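Local coordinates for hypothetical multiheme protein (PDB 4QO5), which is of unproven function but, as a membrane-associated octaheme cytochrome c, probably carries electrons through its array of covalently bound hemes, at residues H411-E414 with Y415-R419; E401-V404 with K405-S408; K14-P18 with Q19-C23. All coordinates share one frame; numbering follows the deposited sequence.

Contact 1 of 3, residues H411-E414 with Y415-R419; sequences HNTE and YAEYR. With HEC (heme c), chain I.
The imidazole of His411 and the phenol ring of Tyr415 form an offset stack, their centroids 4.3 Å apart and their planes inclined by only 10°. Tyr415 CE1 covers one face of the imidazole toward its rim, 3.3 Å from His411 ND1. The edge of the imidazole meets the heme, with His411 NE2 bound to the iron at 2.1 Å and His255 as the other axial ligand. The tyrosine ring likewise turns an edge to the porphyrin, its OH 3.1 Å from C2A of the heme. That hydroxyl is hydrogen-bonded to Arg221 of the second subunit, while His411 ND1 is hydrogen-bonded to a propionate oxygen of another heme c; together with the iron and the stacked ring, this is consistent with a fixed rotation of the imidazole. Tyr415 CG stands anti to the backbone N (chi1 -175°), which sends the ring back off the helix toward the histidine. His411 closes the CxxCH heme-attachment motif that begins at Cys407, and one residue later the chain enters helix 413-447. Asn412 is the N-cap of that helix: its OD1 accepts from Tyr415 N at 2.9 Å, the donor lying above the amide's carbonyl plane. The amide is nearly perpendicular to the tyrosine ring, and Asn412 ND2 comes within 3.5 Å of Tyr415 CB. The first helical turns follow with Glu417 N hydrogen-bonded to Thr413 O (2.9 Å) and Tyr418 N to Glu414 O (2.8 Å). Beyond them, Arg419 lays its CG and CD against heme methyl CMA and hydrogen-bonds through NH2 to Thr484 O.

Contact 2 of 3, residues E401-V404 with K405-S408; sequences EQMV and KICS. With HEC (heme c), chain I.
Met403 overlaps Ile406 one helical turn on, its terminal methyl CE pressed against Ile406 CB at 3.5 Å, closer than carbon atoms usually pack. The thioether chain leaves the helix with CG anti to the backbone N and then folds at chi2 (70°) and again at chi3, which brings CE down the helix to lie over Ile406 CB, CG2 and CD1. The same methyl lies 3.6 Å from CBB of the heme, so it fills the angle between the isoleucine and the corner of the porphyrin that carries the Cys407 thioether. At that corner Cys407 SG is covalently joined to heme CAB, the bond between SG and CAB being stretched in the model to 2.6 Å. Cys407 is the first cysteine of the CxxCH motif that ends at His411, so the C-terminal part of helix 393-407 carries one of the covalent links to the heme. Ile406 directs CG2 toward heme methyl CMC, 4.1 Å away. With an alanine here CB would stay, but CG2 and CD1 would go, which would probably leave one flank of the Met403 methyl and the neighbourhood of heme methyl CMC less well filled. The backbone here is helical, with Lys405 N hydrogen-bonded to Glu401 O and Cys407 N to Met403 O. At the end of the segment Val404 O is gripped twice by Ser408, through N and through OG, each at 2.9 Å. The hydroxyl reaches it because OG lies beside its own backbone N (chi1 -71°), and it comes from above the carbonyl plane. Val404 turns its side chain to helix 413-447, and Cys407 packs there on Ala416. Gln402 and Ile406 lie against Ala302 of strand 300-302, where Gln402 NE2 also hydrogen-bonds to Ile301 O, and Met403 meets Trp313.

Contact 3 of 3, residues K14-P18 with Q19-C23; sequences KNVSP and QTKTC. With HEC (heme c), chain B.
Ser17 caps the start of helix 18-30: its OG accepts a nearly straight hydrogen bond from Thr20 N at 3.0 Å, with an N-H...O angle of 160°. To do so OG takes the crowded position between the backbone N and the carbonyl carbon (chi1 70°), which folds the hydroxyl over the first turn. Thr20 OG1 sits beside its own backbone N, and the carboxylate of Glu81 hydrogen-bonds to both hydroxyls, OE1 to Ser17 and OE2 to Thr20, so one anionic group ties the cap down. The other branch of the threonine, CG2, is anti to the backbone N and meets Val16 CG1 at 3.6 Å. Just before the cap, Val16 also lays CG1 against Lys21 CG (3.7 Å), a pairing of the residue before the N-cap with the fourth one after it, as in a hydrophobic staple, here with the aliphatic stem of a lysine; from there Lys21 runs out extended. Gln19 bends at chi2 (96°), so that OE1 turns back to within 3.5 Å of Ser17 CB, beside the ring of Pro18. Pro18 O receives two hydrogen bonds from Thr22, from N and from OG1, both 3.3 Å long and arriving from opposite faces of its carbonyl plane. Cys23, the first cysteine of the CxxCH motif that ends at the axial ligand His27, is attached through SG to heme CAB, the bond stretched in the model to 2.7 Å. Around this turn, Gln19, Thr20 and Cys23 rest on helix 79-83, and Gln19 and Thr22 touch Phe99 of strand 99-101.

Contacts 1 and 2 serve a single heme. Residues 401-408 bring one of its thioether linkages and residues 411-419 its axial histidine, so the motif runs from the end of helix 393-407 to the turn that leads into helix 413-447. Their centres are 9 Å apart, and they touch directly: Val404 CG1 lies 3.8 Å from Thr413 CG2, and Ser408 OG is 3.3 Å from Thr413 OG1, a probable weak hydrogen bond. Contact 3 holds a different heme far along the chain's array, its centre about 53 Å from that of contact 1 and 45 Å from that of contact 2. In the assembly, contact 1 of the third subunit reaches this heme, Thr413 N of that subunit being hydrogen-bonded to it.

Contact 1 of 3, residues H411-E414 with Y415-R419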
loop_
_atom_site.group_PDB
_atom_site.type_symbol
_atom_site.label_atom_id
_atom_site.label_comp_id
_atom_site.label_asym_id
_atom_site.label_seq_id
_atom_site.Cartn_x
_atom_site.Cartn_y
_atom_site.Cartn_z
ATOM N N HIS A 411 -18.826 17.729 -12.261
ATOM C CA HIS A 411 -18.428 17.413 -13.626
ATOM C C HIS A 411 -19.637 17.583 -14.509
ATOM O O HIS A 411 -20.755 17.474 -14.028
ATOM C CB HIS A 411 -18.061 15.939 -13.738
ATOM C CG HIS A 411 -16.843 15.560 -12.978
ATOM N ND1 HIS A 411 -15.594 16.080 -13.268
ATOM C CD2 HIS A 411 -16.655 14.681 -11.967
ATOM C CE1 HIS A 411 -14.702 15.559 -12.452
ATOM N NE2 HIS A 411 -15.326 14.703 -11.655
ATOM N N ASN A 412 -19.423 17.779 -15.806
ATOM C CA ASN A 412 -20.542 17.720 -16.740
ATOM C C ASN A 412 -21.019 16.278 -16.950
ATOM O O ASN A 412 -20.291 15.313 -16.675
ATOM C CB ASN A 412 -20.212 18.405 -18.077
ATOM C CG ASN A 412 -19.318 17.560 -18.978
ATOM O OD1 ASN A 412 -19.791 16.680 -19.699
ATOM N ND2 ASN A 412 -18.023 17.856 -18.974
ATOM N N THR A 413 -22.256 16.138 -17.410
ATOM C CA THR A 413 -22.895 14.836 -17.519
ATOM C C THR A 413 -22.242 13.917 -18.549
ATOM O O THR A 413 -22.156 12.706 -18.337
ATOM C CB THR A 413 -24.401 14.994 -17.851
ATOM O OG1 THR A 413 -25.050 15.612 -16.735
ATOM C CG2 THR A 413 -25.050 13.640 -18.118
ATOM N N GLU A 414 -21.800 14.483 -19.670
ATOM C CA GLU A 414 -21.197 13.673 -20.728
ATOM C C GLU A 414 -19.857 13.068 -20.285
ATOM O O GLU A 414 -19.509 11.936 -20.644
ATOM C CB GLU A 414 -21.035 14.513 -22.005
ATOM C CG GLU A 414 -20.212 13.847 -23.080
ATOM C CD GLU A 414 -20.804 12.535 -23.588
ATOM O OE1 GLU A 414 -22.016 12.293 -23.398
ATOM O OE2 GLU A 414 -20.043 11.739 -24.180
ATOM N N TYR A 415 -19.116 13.841 -19.502
ATOM C CA TYR A 415 -17.868 13.412 -18.874
ATOM C C TYR A 415 -18.104 12.143 -18.033
ATOM O O TYR A 415 -17.398 11.139 -18.164
ATOM C CB TYR A 415 -17.412 14.561 -17.973
ATOM C CG TYR A 415 -16.067 14.459 -17.274
ATOM C CD1 TYR A 415 -15.931 13.755 -16.090
ATOM C CD2 TYR A 415 -14.965 15.158 -17.752
ATOM C CE1 TYR A 415 -14.716 13.707 -15.417
ATOM C CE2 TYR A 415 -13.746 15.119 -17.091
ATOM C CZ TYR A 415 -13.633 14.389 -15.928
ATOM O OH TYR A 415 -12.433 14.358 -15.278
ATOM N N ALA A 416 -19.108 12.191 -17.177
ATOM C CA ALA A 416 -19.433 11.039 -16.336
ATOM C C ALA A 416 -19.941 9.853 -17.158
ATOM O O ALA A 416 -19.518 8.719 -16.948
ATOM C CB ALA A 416 -20.440 11.428 -15.271
ATOM N N GLU A 417 -20.832 10.111 -18.115
ATOM C CA GLU A 417 -21.346 9.031 -18.957
ATOM C C GLU A 417 -20.246 8.359 -19.776
ATOM O O GLU A 417 -20.291 7.150 -20.015
ATOM C CB GLU A 417 -22.445 9.548 -19.902
ATOM C CG GLU A 417 -23.708 10.036 -19.214
ATOM C CD GLU A 417 -24.579 8.909 -18.710
ATOM O OE1 GLU A 417 -24.182 7.727 -18.843
ATOM O OE2 GLU A 417 -25.680 9.211 -18.194
ATOM N N TYR A 418 -19.270 9.150 -20.230
ATOM C CA TYR A 418 -18.132 8.622 -20.979
ATOM C C TYR A 418 -17.401 7.546 -20.174
ATOM O O TYR A 418 -17.052 6.472 -20.692
ATOM C CB TYR A 418 -17.159 9.753 -21.321
ATOM C CG TYR A 418 -15.960 9.314 -22.123
ATOM C CD1 TYR A 418 -15.918 9.504 -23.498
ATOM C CD2 TYR A 418 -14.861 8.725 -21.506
ATOM C CE1 TYR A 418 -14.827 9.105 -24.240
ATOM C CE2 TYR A 418 -13.762 8.321 -22.240
ATOM C CZ TYR A 418 -13.747 8.516 -23.603
ATOM O OH TYR A 418 -12.658 8.113 -24.346
ATOM N N ARG A 419 -17.167 7.843 -18.906
ATOM C CA ARG A 419 -16.518 6.864 -18.015
ATOM C C ARG A 419 -17.384 5.606 -17.813
ATOM O O ARG A 419 -16.865 4.481 -17.794
ATOM C CB ARG A 419 -16.169 7.484 -16.656
ATOM C CG ARG A 419 -15.013 8.479 -16.688
ATOM C CD ARG A 419 -13.719 7.830 -17.186
ATOM N NE ARG A 419 -13.279 6.727 -16.332
ATOM C CZ ARG A 419 -12.087 6.137 -16.431
ATOM N NH1 ARG A 419 -11.213 6.542 -17.352
ATOM N NH2 ARG A 419 -11.774 5.138 -15.614
HETATM FE FE HEC I . -14.444 13.255 -10.346
HETATM C CHA HEC I . -11.266 13.856 -11.436
HETATM C CHB HEC I . -14.921 11.035 -12.949
HETATM C CHC HEC I . -17.438 12.299 -9.039
HETATM C CHD HEC I . -14.329 15.917 -8.281
HETATM N NA HEC I . -13.310 12.570 -11.860
HETATM C C1A HEC I . -11.994 12.933 -12.139
HETATM C C2A HEC I . -11.525 12.169 -13.281
HETATM C C3A HEC I . -12.551 11.415 -13.690
HETATM C C4A HEC I . -13.676 11.640 -12.819
HETATM C CMA HEC I . -12.538 10.427 -14.871
HETATM C CAA HEC I . -10.116 12.239 -13.951
HETATM C CBA HEC I . -9.201 11.169 -13.331
HETATM C CGA HEC I . -7.963 10.901 -14.161
HETATM O O1A HEC I . -7.879 11.399 -15.310
HETATM O O2A HEC I . -7.054 10.174 -13.676
HETATM N NB HEC I . -15.926 11.957 -10.908
HETATM C C1B HEC I . -15.845 11.042 -11.944
HETATM C C2B HEC I . -16.904 10.081 -11.809
HETATM C C3B HEC I . -17.591 10.406 -10.699
HETATM C C4B HEC I . -17.003 11.607 -10.146
HETATM C CMB HEC I . -17.036 8.918 -12.827
HETATM C CAB HEC I . -18.762 9.695 -9.954
HETATM C CBB HEC I . -18.990 8.189 -10.272
HETATM N NC HEC I . -15.634 13.971 -8.993
HETATM C C1C HEC I . -16.815 13.413 -8.532
HETATM C C2C HEC I . -17.393 14.274 -7.527
HETATM C C3C HEC I . -16.404 15.119 -7.197
HETATM C C4C HEC I . -15.381 15.050 -8.204
HETATM C CMC HEC I . -18.586 13.762 -6.671
HETATM C CAC HEC I . -16.228 16.227 -6.134
HETATM C CBC HEC I . -16.898 15.984 -4.770
HETATM N ND HEC I . -13.040 14.660 -9.934
HETATM C C1D HEC I . -13.225 15.721 -9.049
HETATM C C2D HEC I . -12.066 16.574 -9.049
HETATM C C3D HEC I . -11.126 15.916 -10.027
HETATM C C4D HEC I . -11.792 14.747 -10.527
HETATM C CMD HEC I . -11.848 17.860 -8.226
HETATM C CAD HEC I . -9.718 16.400 -10.414
HETATM C CBD HEC I . -9.834 17.052 -11.792
HETATM C CGD HEC I . -8.520 16.909 -12.533
HETATM O O1D HEC I . -8.274 15.817 -13.113
HETATM O O2D HEC I . -7.719 17.881 -12.575
#

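Contact 2 of 3, residues E401-V404 with K405-S408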
loop_
_atom_site.group_PDB
_atom_site.type_symbol
_atom_site.label_atom_id
_atom_site.label_comp_id
_atom_site.label_asym_id
_atom_site.label_seq_id
_atom_site.Cartn_x
_atom_site.Cartn_y
_atom_site.Cartn_z
ATOM N N GLU A 401 -28.184 6.435 -13.879
ATOM C CA GLU A 401 -28.522 7.851 -13.933
ATOM C C GLU A 401 -28.403 8.536 -12.571
ATOM O O GLU A 401 -27.965 9.690 -12.483
ATOM C CB GLU A 401 -29.932 8.032 -14.505
ATOM C CG GLU A 401 -30.426 9.460 -14.521
ATOM C CD GLU A 401 -31.845 9.558 -15.063
ATOM O OE1 GLU A 401 -32.794 9.624 -14.248
ATOM O OE2 GLU A 401 -32.012 9.549 -16.303
ATOM N N GLN A 402 -28.794 7.836 -11.504
ATOM C CA GLN A 402 -28.611 8.388 -10.163
ATOM C C GLN A 402 -27.138 8.602 -9.824
ATOM O O GLN A 402 -26.787 9.584 -9.173
ATOM C CB GLN A 402 -29.247 7.498 -9.089
ATOM C CG GLN A 402 -28.683 7.769 -7.685
ATOM C CD GLN A 402 -29.255 9.029 -7.019
ATOM O OE1 GLN A 402 -30.343 8.985 -6.434
ATOM N NE2 GLN A 402 -28.515 10.144 -7.082
ATOM N N MET A 403 -26.278 7.684 -10.251
ATOM C CA MET A 403 -24.853 7.846 -9.963
ATOM C C MET A 403 -24.303 9.054 -10.741
ATOM O O MET A 403 -23.557 9.874 -10.194
ATOM C CB MET A 403 -24.062 6.580 -10.310
ATOM C CG MET A 403 -22.548 6.645 -9.972
ATOM S SD MET A 403 -22.232 6.619 -8.189
ATOM C CE MET A 403 -21.715 8.298 -7.911
ATOM N N VAL A 404 -24.689 9.166 -12.006
ATOM C CA VAL A 404 -24.243 10.284 -12.839
ATOM C C VAL A 404 -24.664 11.624 -12.220
ATOM O O VAL A 404 -23.934 12.604 -12.291
ATOM C CB VAL A 404 -24.731 10.105 -14.290
ATOM C CG1 VAL A 404 -24.485 11.371 -15.149
ATOM C CG2 VAL A 404 -24.045 8.880 -14.894
ATOM N N LYS A 405 -25.814 11.641 -11.560
ATOM C CA LYS A 405 -26.306 12.842 -10.877
ATOM C C LYS A 405 -25.350 13.258 -9.740
ATOM O O LYS A 405 -25.149 14.451 -9.486
ATOM C CB LYS A 405 -27.731 12.596 -10.355
ATOM C CG LYS A 405 -28.436 13.824 -9.787
ATOM C CD LYS A 405 -29.885 13.488 -9.394
ATOM C CE LYS A 405 -30.454 14.532 -8.449
ATOM N NZ LYS A 405 -31.880 14.262 -8.110
ATOM N N ILE A 406 -24.755 12.276 -9.064
ATOM C CA ILE A 406 -23.716 12.570 -8.083
ATOM C C ILE A 406 -22.481 13.179 -8.743
ATOM O O ILE A 406 -22.016 14.227 -8.306
ATOM C CB ILE A 406 -23.314 11.334 -7.255
ATOM C CG1 ILE A 406 -24.527 10.833 -6.461
ATOM C CG2 ILE A 406 -22.138 11.682 -6.327
ATOM C CD1 ILE A 406 -24.274 9.551 -5.666
ATOM N N CYS A 407 -21.960 12.541 -9.796
ATOM C CA CYS A 407 -20.787 13.081 -10.499
ATOM C C CYS A 407 -21.037 14.502 -10.964
ATOM O O CYS A 407 -20.097 15.318 -11.010
ATOM C CB CYS A 407 -20.435 12.276 -11.748
ATOM S SG CYS A 407 -20.621 10.524 -11.570
ATOM N N SER A 408 -22.293 14.767 -11.338
ATOM C CA SER A 408 -22.701 16.043 -11.914
ATOM C C SER A 408 -22.629 17.209 -10.947
ATOM O O SER A 408 -22.736 18.364 -11.356
ATOM C CB SER A 408 -24.120 15.943 -12.482
ATOM O OG SER A 408 -24.096 15.137 -13.644
HETATM FE FE HEC I . -14.444 13.255 -10.346
HETATM C CHA HEC I . -11.266 13.856 -11.436
HETATM C CHB HEC I . -14.921 11.035 -12.949
HETATM C CHC HEC I . -17.438 12.299 -9.039
HETATM C CHD HEC I . -14.329 15.917 -8.281
HETATM N NA HEC I . -13.310 12.570 -11.860
HETATM C C1A HEC I . -11.994 12.933 -12.139
HETATM C C2A HEC I . -11.525 12.169 -13.281
HETATM C C3A HEC I . -12.551 11.415 -13.690
HETATM C C4A HEC I . -13.676 11.640 -12.819
HETATM C CMA HEC I . -12.538 10.427 -14.871
HETATM C CAA HEC I . -10.116 12.239 -13.951
HETATM C CBA HEC I . -9.201 11.169 -13.331
HETATM C CGA HEC I . -7.963 10.901 -14.161
HETATM O O1A HEC I . -7.879 11.399 -15.310
HETATM O O2A HEC I . -7.054 10.174 -13.676
HETATM N NB HEC I . -15.926 11.957 -10.908
HETATM C C1B HEC I . -15.845 11.042 -11.944
HETATM C C2B HEC I . -16.904 10.081 -11.809
HETATM C C3B HEC I . -17.591 10.406 -10.699
HETATM C C4B HEC I . -17.003 11.607 -10.146
HETATM C CMB HEC I . -17.036 8.918 -12.827
HETATM C CAB HEC I . -18.762 9.695 -9.954
HETATM C CBB HEC I . -18.990 8.189 -10.272
HETATM N NC HEC I . -15.634 13.971 -8.993
HETATM C C1C HEC I . -16.815 13.413 -8.532
HETATM C C2C HEC I . -17.393 14.274 -7.527
HETATM C C3C HEC I . -16.404 15.119 -7.197
HETATM C C4C HEC I . -15.381 15.050 -8.204
HETATM C CMC HEC I . -18.586 13.762 -6.671
HETATM C CAC HEC I . -16.228 16.227 -6.134
HETATM C CBC HEC I . -16.898 15.984 -4.770
HETATM N ND HEC I . -13.040 14.660 -9.934
HETATM C C1D HEC I . -13.225 15.721 -9.049
HETATM C C2D HEC I . -12.066 16.574 -9.049
HETATM C C3D HEC I . -11.126 15.916 -10.027
HETATM C C4D HEC I . -11.792 14.747 -10.527
HETATM C CMD HEC I . -11.848 17.860 -8.226
HETATM C CAD HEC I . -9.718 16.400 -10.414
HETATM C CBD HEC I . -9.834 17.052 -11.792
HETATM C CGD HEC I . -8.520 16.909 -12.533
HETATM O O1D HEC I . -8.274 15.817 -13.113
HETATM O O2D HEC I . -7.719 17.881 -12.575
#

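Contact 3 of 3, residues K14-P18 with Q19-C23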
loop_
_atom_site.group_PDB
_atom_site.type_symbol
_atom_site.label_atom_id
_atom_site.label_comp_id
_atom_site.label_asym_id
_atom_site.label_seq_id
_atom_site.Cartn_x
_atom_site.Cartn_y
_atom_site.Cartn_z
ATOM N N LYS A 14 -24.543 16.224 30.551
ATOM C CA LYS A 14 -25.879 16.473 31.049
ATOM C C LYS A 14 -26.816 15.422 30.509
ATOM O O LYS A 14 -26.513 14.758 29.501
ATOM C CB LYS A 14 -26.361 17.872 30.680
ATOM C CG LYS A 14 -26.351 18.158 29.197
ATOM C CD LYS A 14 -26.769 19.591 28.922
ATOM C CE LYS A 14 -26.544 19.947 27.465
ATOM N NZ LYS A 14 -27.048 21.308 27.129
ATOM N N ASN A 15 -27.935 15.261 31.207
ATOM C CA ASN A 15 -28.974 14.312 30.832
ATOM C C ASN A 15 -28.461 12.884 30.750
ATOM O O ASN A 15 -28.855 12.123 29.867
ATOM C CB ASN A 15 -29.640 14.741 29.514
ATOM C CG ASN A 15 -30.237 16.128 29.600
ATOM O OD1 ASN A 15 -30.958 16.436 30.548
ATOM N ND2 ASN A 15 -29.923 16.983 28.626
ATOM N N VAL A 16 -27.570 12.531 31.676
ATOM C CA VAL A 16 -27.103 11.164 31.807
ATOM C C VAL A 16 -28.062 10.395 32.728
ATOM O O VAL A 16 -28.509 10.917 33.746
ATOM C CB VAL A 16 -25.666 11.131 32.354
ATOM C CG1 VAL A 16 -25.126 9.719 32.327
ATOM C CG2 VAL A 16 -24.779 12.052 31.506
ATOM N N SER A 17 -28.406 9.165 32.365
ATOM C CA SER A 17 -29.318 8.387 33.209
ATOM C C SER A 17 -28.602 8.006 34.503
ATOM O O SER A 17 -27.370 7.925 34.533
ATOM C CB SER A 17 -29.818 7.138 32.472
ATOM O OG SER A 17 -28.772 6.187 32.303
ATOM N N PRO A 18 -29.367 7.796 35.588
ATOM C CA PRO A 18 -28.746 7.348 36.841
ATOM C C PRO A 18 -27.986 6.052 36.641
ATOM O O PRO A 18 -26.934 5.850 37.257
ATOM C CB PRO A 18 -29.938 7.110 37.767
ATOM C CG PRO A 18 -31.022 7.982 37.227
ATOM C CD PRO A 18 -30.804 8.075 35.739
ATOM N N GLN A 19 -28.503 5.184 35.780
ATOM C CA GLN A 19 -27.836 3.914 35.523
ATOM C C GLN A 19 -26.484 4.131 34.874
ATOM O O GLN A 19 -25.472 3.594 35.321
ATOM C CB GLN A 19 -28.687 3.015 34.641
ATOM C CG GLN A 19 -29.982 2.560 35.307
ATOM C CD GLN A 19 -31.175 3.428 34.935
ATOM O OE1 GLN A 19 -31.032 4.599 34.573
ATOM N NE2 GLN A 19 -32.368 2.851 35.023
ATOM N N THR A 20 -26.471 4.939 33.823
ATOM C CA THR A 20 -25.236 5.173 33.096
ATOM C C THR A 20 -24.205 5.850 33.993
ATOM O O THR A 20 -23.022 5.549 33.904
ATOM C CB THR A 20 -25.499 5.909 31.768
ATOM O OG1 THR A 20 -26.052 4.964 30.843
ATOM C CG2 THR A 20 -24.189 6.471 31.151
ATOM N N LYS A 21 -24.655 6.721 34.893
ATOM C CA LYS A 21 -23.729 7.360 35.821
ATOM C C LYS A 21 -23.000 6.322 36.668
ATOM O O LYS A 21 -21.830 6.484 36.984
ATOM C CB LYS A 21 -24.433 8.371 36.729
ATOM C CG LYS A 21 -24.819 9.670 36.031
ATOM C CD LYS A 21 -25.333 10.694 37.045
ATOM C CE LYS A 21 -25.252 12.115 36.503
ATOM N NZ LYS A 21 -25.655 13.131 37.528
ATOM N N THR A 22 -23.698 5.250 37.018
ATOM C CA THR A 22 -23.075 4.159 37.751
ATOM C C THR A 22 -22.046 3.413 36.893
ATOM O O THR A 22 -20.925 3.151 37.352
ATOM C CB THR A 22 -24.128 3.198 38.308
ATOM O OG1 THR A 22 -25.040 3.935 39.140
ATOM C CG2 THR A 22 -23.463 2.115 39.139
ATOM N N CYS A 23 -22.401 3.094 35.652
ATOM C CA CYS A 23 -21.438 2.459 34.745
ATOM C C CYS A 23 -20.192 3.319 34.600
ATOM O O CYS A 23 -19.070 2.815 34.655
ATOM C CB CYS A 23 -21.995 2.270 33.339
ATOM S SG CYS A 23 -23.762 1.979 33.207
HETATM FE FE HEC B . -19.036 -3.112 33.397
HETATM C CHA HEC B . -17.217 -5.584 31.872
HETATM C CHB HEC B . -20.761 -2.553 30.551
HETATM C CHC HEC B . -21.302 -1.342 35.178
HETATM C CHD HEC B . -16.868 -3.013 36.016
HETATM N NA HEC B . -18.962 -3.905 31.538
HETATM C C1A HEC B . -18.255 -5.019 31.153
HETATM C C2A HEC B . -18.761 -5.450 29.870
HETATM C C3A HEC B . -19.744 -4.620 29.505
HETATM C C4A HEC B . -19.884 -3.618 30.543
HETATM C CMA HEC B . -20.586 -4.667 28.204
HETATM C CAA HEC B . -18.265 -6.686 29.084
HETATM C CBA HEC B . -18.849 -7.895 29.809
HETATM C CGA HEC B . -18.638 -9.182 29.056
HETATM O O1A HEC B . -17.849 -9.222 28.073
HETATM O O2A HEC B . -19.289 -10.186 29.440
HETATM N NB HEC B . -20.658 -2.080 32.925
HETATM C C1B HEC B . -21.295 -2.060 31.700
HETATM C C2B HEC B . -22.590 -1.475 31.844
HETATM C C3B HEC B . -22.735 -1.202 33.154
HETATM C C4B HEC B . -21.518 -1.530 33.835
HETATM C CMB HEC B . -23.570 -1.327 30.648
HETATM C CAB HEC B . -23.893 -0.636 33.993
HETATM C CBB HEC B . -25.300 -0.983 33.463
HETATM N NC HEC B . -19.060 -2.277 35.237
HETATM C C1C HEC B . -20.142 -1.682 35.832
HETATM C C2C HEC B . -19.780 -1.279 37.177
HETATM C C3C HEC B . -18.658 -1.963 37.483
HETATM C C4C HEC B . -18.111 -2.458 36.225
HETATM C CMC HEC B . -20.898 -0.852 38.147
HETATM C CAC HEC B . -17.877 -2.045 38.835
HETATM C CBC HEC B . -18.635 -2.138 40.173
HETATM N ND HEC B . -17.313 -4.136 33.865
HETATM C C1D HEC B . -16.545 -3.880 34.998
HETATM C C2D HEC B . -15.345 -4.671 34.936
HETATM C C3D HEC B . -15.453 -5.485 33.648
HETATM C C4D HEC B . -16.705 -5.087 33.045
HETATM C CMD HEC B . -14.196 -4.701 35.973
HETATM C CAD HEC B . -14.430 -6.492 33.087
HETATM C CBD HEC B . -13.169 -5.735 32.687
HETATM C CGD HEC B . -12.137 -6.689 32.143
HETATM O O1D HEC B . -10.959 -6.270 32.006
HETATM O O2D HEC B . -12.478 -7.864 31.843
#